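Side-chain contacts in extracellular solute-binding protein, family 1 (Bifidobacterium longum subsp. infantis ATCC 15697, PDB 3OMB), which probably binds an extracellular solute, perhaps an oligosaccharide, and delivers it to an ABC transporter, and carries a bound magnesium ion: residues Pro473-Lys478 with Thr523-Lys528; His166-Lys171 with Asp315-Leu320. All coordinates share one frame; numbering follows the deposited sequence.

Contact 1 (Pro473-Lys478 with Thr523-Lys528)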
loop_
_atom_site.group_PDB
_atom_site.type_symbol
_atom_site.label_atom_id
_atom_site.label_comp_id
_atom_site.label_asym_id
_atom_site.label_seq_id
_atom_site.Cartn_x
_atom_site.Cartn_y
_atom_site.Cartn_z
ATOM N N PRO A 473 -18.837 13.577 -2.375
ATOM C CA PRO A 473 -18.550 13.881 -0.969
ATOM C C PRO A 473 -19.632 13.419 0.012
ATOM O O PRO A 473 -19.312 13.062 1.148
ATOM C CB PRO A 473 -18.430 15.412 -0.932
ATOM C CG PRO A 473 -18.646 15.895 -2.311
ATOM C CD PRO A 473 -18.585 14.740 -3.250
ATOM N N SER A 474 -20.891 13.411 -0.403
ATOM C CA SER A 474 -21.939 12.955 0.509
ATOM C C SER A 474 -21.830 11.454 0.777
ATOM O O SER A 474 -22.171 10.995 1.859
ATOM C CB SER A 474 -23.327 13.301 -0.012
ATOM O OG SER A 474 -23.508 12.707 -1.294
ATOM N N ASP A 475 -21.362 10.686 -0.206
ATOM C CA ASP A 475 -21.196 9.253 -0.008
ATOM C C ASP A 475 -19.964 8.947 0.844
ATOM O O ASP A 475 -20.025 8.112 1.734
ATOM C CB ASP A 475 -21.175 8.500 -1.342
ATOM C CG ASP A 475 -22.582 8.146 -1.838
ATOM O OD1 ASP A 475 -23.559 8.348 -1.074
ATOM O OD2 ASP A 475 -22.704 7.637 -2.980
ATOM N N ALA A 476 -18.873 9.665 0.594
ATOM C CA ALA A 476 -17.650 9.545 1.382
ATOM C C ALA A 476 -17.925 9.824 2.869
ATOM O O ALA A 476 -17.491 9.064 3.742
ATOM C CB ALA A 476 -16.560 10.481 0.839
ATOM N N THR A 477 -18.680 10.895 3.116
ATOM C CA THR A 477 -19.167 11.307 4.445
ATOM C C THR A 477 -19.974 10.218 5.163
ATOM O O THR A 477 -19.738 9.956 6.341
ATOM C CB THR A 477 -20.000 12.623 4.318
ATOM O OG1 THR A 477 -19.145 13.663 3.814
ATOM C CG2 THR A 477 -20.624 13.072 5.647
ATOM N N LYS A 478 -20.917 9.592 4.472
ATOM C CA LYS A 478 -21.611 8.428 5.036
ATOM C C LYS A 478 -20.656 7.302 5.407
ATOM O O LYS A 478 -20.773 6.710 6.479
ATOM C CB LYS A 478 -22.641 7.869 4.057
ATOM C CG LYS A 478 -24.012 8.441 4.251
ATOM C CD LYS A 478 -24.977 7.708 3.339
ATOM C CE LYS A 478 -25.511 8.609 2.249
ATOM N NZ LYS A 478 -26.959 8.939 2.498
ATOM N N THR A 523 -21.945 -1.370 2.765
ATOM C CA THR A 523 -21.884 -2.399 1.725
ATOM C C THR A 523 -22.629 -1.979 0.443
ATOM O O THR A 523 -22.092 -2.092 -0.665
ATOM C CB THR A 523 -22.410 -3.720 2.287
ATOM O OG1 THR A 523 -21.596 -4.062 3.415
ATOM C CG2 THR A 523 -22.270 -4.855 1.248
ATOM N N LYS A 524 -23.834 -1.446 0.617
ATOM C CA LYS A 524 -24.656 -0.997 -0.502
ATOM C C LYS A 524 -24.021 0.191 -1.246
ATOM O O LYS A 524 -24.015 0.240 -2.484
ATOM C CB LYS A 524 -26.067 -0.642 -0.029
ATOM C CG LYS A 524 -26.967 -0.120 -1.177
ATOM C CD LYS A 524 -28.437 -0.326 -0.856
ATOM C CE LYS A 524 -28.871 0.511 0.327
ATOM N NZ LYS A 524 -30.374 0.428 0.474
ATOM N N ILE A 525 -23.449 1.113 -0.494
ATOM C CA ILE A 525 -22.745 2.231 -1.105
ATOM C C ILE A 525 -21.515 1.784 -1.915
ATOM O O ILE A 525 -21.351 2.185 -3.073
ATOM C CB ILE A 525 -22.399 3.322 -0.053
ATOM C CG1 ILE A 525 -23.693 4.013 0.395
ATOM C CG2 ILE A 525 -21.383 4.279 -0.620
ATOM C CD1 ILE A 525 -23.574 4.843 1.724
ATOM N N TRP A 526 -20.679 0.927 -1.338
ATOM C CA TRP A 526 -19.577 0.341 -2.110
ATOM C C TRP A 526 -20.044 -0.432 -3.340
ATOM O O TRP A 526 -19.431 -0.321 -4.410
ATOM C CB TRP A 526 -18.712 -0.538 -1.237
ATOM C CG TRP A 526 -17.813 0.221 -0.331
ATOM C CD1 TRP A 526 -17.890 0.297 1.034
ATOM C CD2 TRP A 526 -16.688 1.004 -0.714
ATOM N NE1 TRP A 526 -16.881 1.082 1.526
ATOM C CE2 TRP A 526 -16.122 1.528 0.473
ATOM C CE3 TRP A 526 -16.096 1.316 -1.946
ATOM C CZ2 TRP A 526 -14.995 2.352 0.463
ATOM C CZ3 TRP A 526 -14.960 2.116 -1.957
ATOM C CH2 TRP A 526 -14.425 2.632 -0.756
ATOM N N GLN A 527 -21.124 -1.199 -3.211
ATOM C CA GLN A 527 -21.701 -1.885 -4.384
ATOM C C GLN A 527 -22.037 -0.906 -5.507
ATOM O O GLN A 527 -21.810 -1.204 -6.687
ATOM C CB GLN A 527 -22.955 -2.688 -4.027
ATOM C CG GLN A 527 -23.580 -3.507 -5.226
ATOM C CD GLN A 527 -22.808 -4.816 -5.529
ATOM O OE1 GLN A 527 -22.734 -5.701 -4.678
ATOM N NE2 GLN A 527 -22.242 -4.935 -6.746
ATOM N N LYS A 528 -22.578 0.254 -5.140
ATOM C CA LYS A 528 -23.028 1.217 -6.129
ATOM C C LYS A 528 -21.822 1.776 -6.864
ATOM O O LYS A 528 -21.826 1.846 -8.083
ATOM C CB LYS A 528 -23.816 2.359 -5.473
ATOM C CG LYS A 528 -24.145 3.514 -6.454
ATOM C CD LYS A 528 -24.897 4.649 -5.818
ATOM C CE LYS A 528 -24.027 5.464 -4.864
ATOM N NZ LYS A 528 -24.776 6.689 -4.347
#
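I525 and K528, one turn apart on helix 519-534, meet K478 and D475 on helix 473-486, a worked example of two helices joined by apolar touches around a single ion pair. I525 comes first: its CG1 branch, anti to the carbonyl carbon (chi1 -70°), carries CD1 to 3.6 Å from CD of K478. The two side chains cross at about a right angle, and it is CB and CD of the lysine that meet this methyl. CG2 of I525, anti to the backbone N, faces the carboxylate of D475, 4.2 Å from CG of D475. The two helical segments run roughly antiparallel, at 145°, within the all-helical C-terminal part of this solute-binding protein; their axes come no closer than 10.7 Å, and side chains bridge the gap. One turn on, K528 meets D475 from the opposite direction. Its chain bends at chi3, bringing NZ to 2.7 Å from OD2 of D475 on the syn lone pair of that oxygen. The salt bridge is one-pronged, since OD1 of D475 remains 3.9 Å from NZ of K528. NE1 of W529, the next residue along, also donates to OD2 of D475.

Contact 2 (His166-Lys171 with Asp315-Leu320)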
loop_
_atom_site.group_PDB
_atom_site.type_symbol
_atom_site.label_atom_id
_atom_site.label_comp_id
_atom_site.label_asym_id
_atom_site.label_seq_id
_atom_site.Cartn_x
_atom_site.Cartn_y
_atom_site.Cartn_z
ATOM N N HIS A 166 2.939 -10.667 1.604
ATOM C CA HIS A 166 3.467 -12.011 1.426
ATOM C C HIS A 166 3.516 -12.718 2.758
ATOM O O HIS A 166 3.432 -12.069 3.800
ATOM C CB HIS A 166 4.855 -11.965 0.794
ATOM C CG HIS A 166 4.945 -10.967 -0.311
ATOM N ND1 HIS A 166 5.370 -9.674 -0.100
ATOM C CD2 HIS A 166 4.549 -11.029 -1.604
ATOM C CE1 HIS A 166 5.290 -8.997 -1.234
ATOM N NE2 HIS A 166 4.800 -9.798 -2.164
HETATM N N MSE A 167 3.587 -14.045 2.709
HETATM C CA MSE A 167 3.699 -14.870 3.893
HETATM C C MSE A 167 5.063 -15.542 3.833
HETATM O O MSE A 167 5.379 -16.250 2.881
HETATM C CB MSE A 167 2.587 -15.926 3.877
HETATM C CG MSE A 167 2.629 -16.858 5.060
HETATM SE SE MSE A 167 1.080 -17.995 5.041
HETATM C CE MSE A 167 1.188 -18.692 6.846
ATOM N N LEU A 168 5.878 -15.311 4.844
ATOM C CA LEU A 168 7.272 -15.742 4.845
ATOM C C LEU A 168 7.485 -16.860 5.841
ATOM O O LEU A 168 6.911 -16.847 6.936
ATOM C CB LEU A 168 8.168 -14.568 5.231
ATOM C CG LEU A 168 7.952 -13.296 4.426
ATOM C CD1 LEU A 168 8.765 -12.136 5.023
ATOM C CD2 LEU A 168 8.275 -13.544 2.900
ATOM N N ILE A 169 8.330 -17.819 5.494
ATOM C CA ILE A 169 8.577 -18.943 6.408
ATOM C C ILE A 169 10.049 -19.296 6.456
ATOM O O ILE A 169 10.762 -19.161 5.437
ATOM C CB ILE A 169 7.717 -20.183 6.062
ATOM C CG1 ILE A 169 7.937 -21.283 7.119
ATOM C CG2 ILE A 169 8.013 -20.707 4.638
ATOM C CD1 ILE A 169 6.827 -22.308 7.173
ATOM N N ASN A 170 10.515 -19.716 7.640
ATOM C CA ASN A 170 11.885 -20.145 7.787
ATOM C C ASN A 170 12.050 -21.534 7.180
ATOM O O ASN A 170 11.770 -22.537 7.827
ATOM C CB ASN A 170 12.357 -20.106 9.245
ATOM C CG ASN A 170 13.884 -20.250 9.377
ATOM O OD1 ASN A 170 14.501 -21.046 8.694
ATOM N ND2 ASN A 170 14.479 -19.472 10.263
ATOM N N LYS A 171 12.519 -21.545 5.934
ATOM C CA LYS A 171 12.809 -22.733 5.146
ATOM C C LYS A 171 13.982 -23.579 5.708
ATOM O O LYS A 171 13.946 -24.800 5.653
ATOM C CB LYS A 171 13.084 -22.257 3.711
ATOM C CG LYS A 171 13.465 -23.294 2.667
ATOM C CD LYS A 171 12.419 -24.359 2.445
ATOM C CE LYS A 171 12.876 -25.257 1.277
ATOM N NZ LYS A 171 11.922 -26.341 1.095
ATOM N N ASP A 315 13.765 -7.688 3.733
ATOM C CA ASP A 315 13.174 -6.556 4.445
ATOM C C ASP A 315 12.812 -6.920 5.884
ATOM O O ASP A 315 12.991 -6.122 6.800
ATOM C CB ASP A 315 11.923 -6.057 3.718
ATOM C CG ASP A 315 11.474 -4.675 4.207
ATOM O OD1 ASP A 315 12.295 -3.729 4.166
ATOM O OD2 ASP A 315 10.301 -4.535 4.633
ATOM N N ASN A 316 12.295 -8.131 6.075
ATOM C CA ASN A 316 11.831 -8.527 7.376
ATOM C C ASN A 316 12.860 -9.217 8.257
ATOM O O ASN A 316 12.728 -9.177 9.464
ATOM C CB ASN A 316 10.590 -9.383 7.240
ATOM C CG ASN A 316 9.435 -8.584 6.797
ATOM O OD1 ASN A 316 9.161 -8.475 5.604
ATOM N ND2 ASN A 316 8.797 -7.932 7.739
ATOM N N PHE A 317 13.878 -9.832 7.656
ATOM C CA PHE A 317 14.846 -10.609 8.447
ATOM C C PHE A 317 16.304 -10.159 8.316
ATOM O O PHE A 317 17.176 -10.713 8.983
ATOM C CB PHE A 317 14.678 -12.118 8.171
ATOM C CG PHE A 317 13.344 -12.637 8.586
ATOM C CD1 PHE A 317 13.101 -12.974 9.909
ATOM C CD2 PHE A 317 12.300 -12.731 7.662
ATOM C CE1 PHE A 317 11.839 -13.415 10.317
ATOM C CE2 PHE A 317 11.045 -13.168 8.053
ATOM C CZ PHE A 317 10.820 -13.520 9.394
ATOM N N GLY A 318 16.558 -9.163 7.465
ATOM C CA GLY A 318 17.901 -8.616 7.255
ATOM C C GLY A 318 18.956 -9.696 7.058
ATOM O O GLY A 318 18.839 -10.541 6.174
ATOM N N LYS A 319 19.981 -9.691 7.901
ATOM C CA LYS A 319 21.108 -10.626 7.759
ATOM C C LYS A 319 20.702 -12.115 7.798
ATOM O O LYS A 319 21.428 -12.974 7.320
ATOM C CB LYS A 319 22.185 -10.332 8.811
ATOM C CG LYS A 319 22.860 -8.942 8.705
ATOM C CD LYS A 319 23.748 -8.843 7.441
ATOM C CE LYS A 319 25.191 -8.452 7.787
ATOM N NZ LYS A 319 25.294 -7.016 8.200
ATOM N N LEU A 320 19.532 -12.413 8.349
ATOM C CA LEU A 320 19.056 -13.796 8.416
ATOM C C LEU A 320 18.296 -14.233 7.162
ATOM O O LEU A 320 17.829 -15.363 7.114
ATOM C CB LEU A 320 18.173 -14.020 9.655
ATOM C CG LEU A 320 18.803 -13.647 10.995
ATOM C CD1 LEU A 320 17.726 -13.422 12.040
ATOM C CD2 LEU A 320 19.827 -14.676 11.444
#
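L168, on strand 166-170, reaches N316 and F317 at the end of helix 313-317 with a single methyl group, a small example of a branched side chain meeting the end of a helix from a neighbouring strand. Before it in the strand, H166 is tied through ND1 to the carbonyl oxygen of G310. At L168 the side chain turns to the helix, CG lying anti to the carbonyl carbon (chi1 -52°), and CD1 does all the touching. This methyl stands 3.7 Å from OD1 of N316, the two side chains crossing at about a right angle, and about 4.0 Å from CB of the same asparagine. The amide oxygen makes no hydrogen bond to the strand; it is occupied by weak bonds from the backbone N atoms of W311 and S312. The same CD1 meets F317 at the ring's edge, near its plane, 3.9 Å from CE2, while the phenyl group stacks with Y324. Strand 166-170 is an inner strand of a four-stranded mixed sheet, antiparallel to both neighbours, 305-310 and 324-326. Helix 313-317 follows strand 305-310 after a short link and packs against the sheet, V308 touching both L168 and F317. The helix ends at F317; G318, with positive phi (47°), leaves the helical conformation, and L320 N bonds back to F317 O at 3.0 Å. Further along the strand, N170 finishes it as the N-cap of helix 171-177, its OD1 accepting from the backbone N of W173 while ND2 donates to OE1 of Q323.

Overall arrangement
From the N terminus, the chain first meets contact 2 at strand 166-170, then passes through the magnesium site, formed by residues from D199 to E208, before helix 313-317 returns to close a loop of 143 intervening residues. Contact 1 opens later, at 473-478, and closes after 44 residues with 523-528; the intervening chain is mostly helical. The two loops therefore follow in series and neither nest nor cross. Contact 2 ties a helix to a mixed sheet, whereas contact 1 joins two helices near the C terminus. Their centres lie about 39 Å apart, on opposite sides of the chain's centre, and they do not touch.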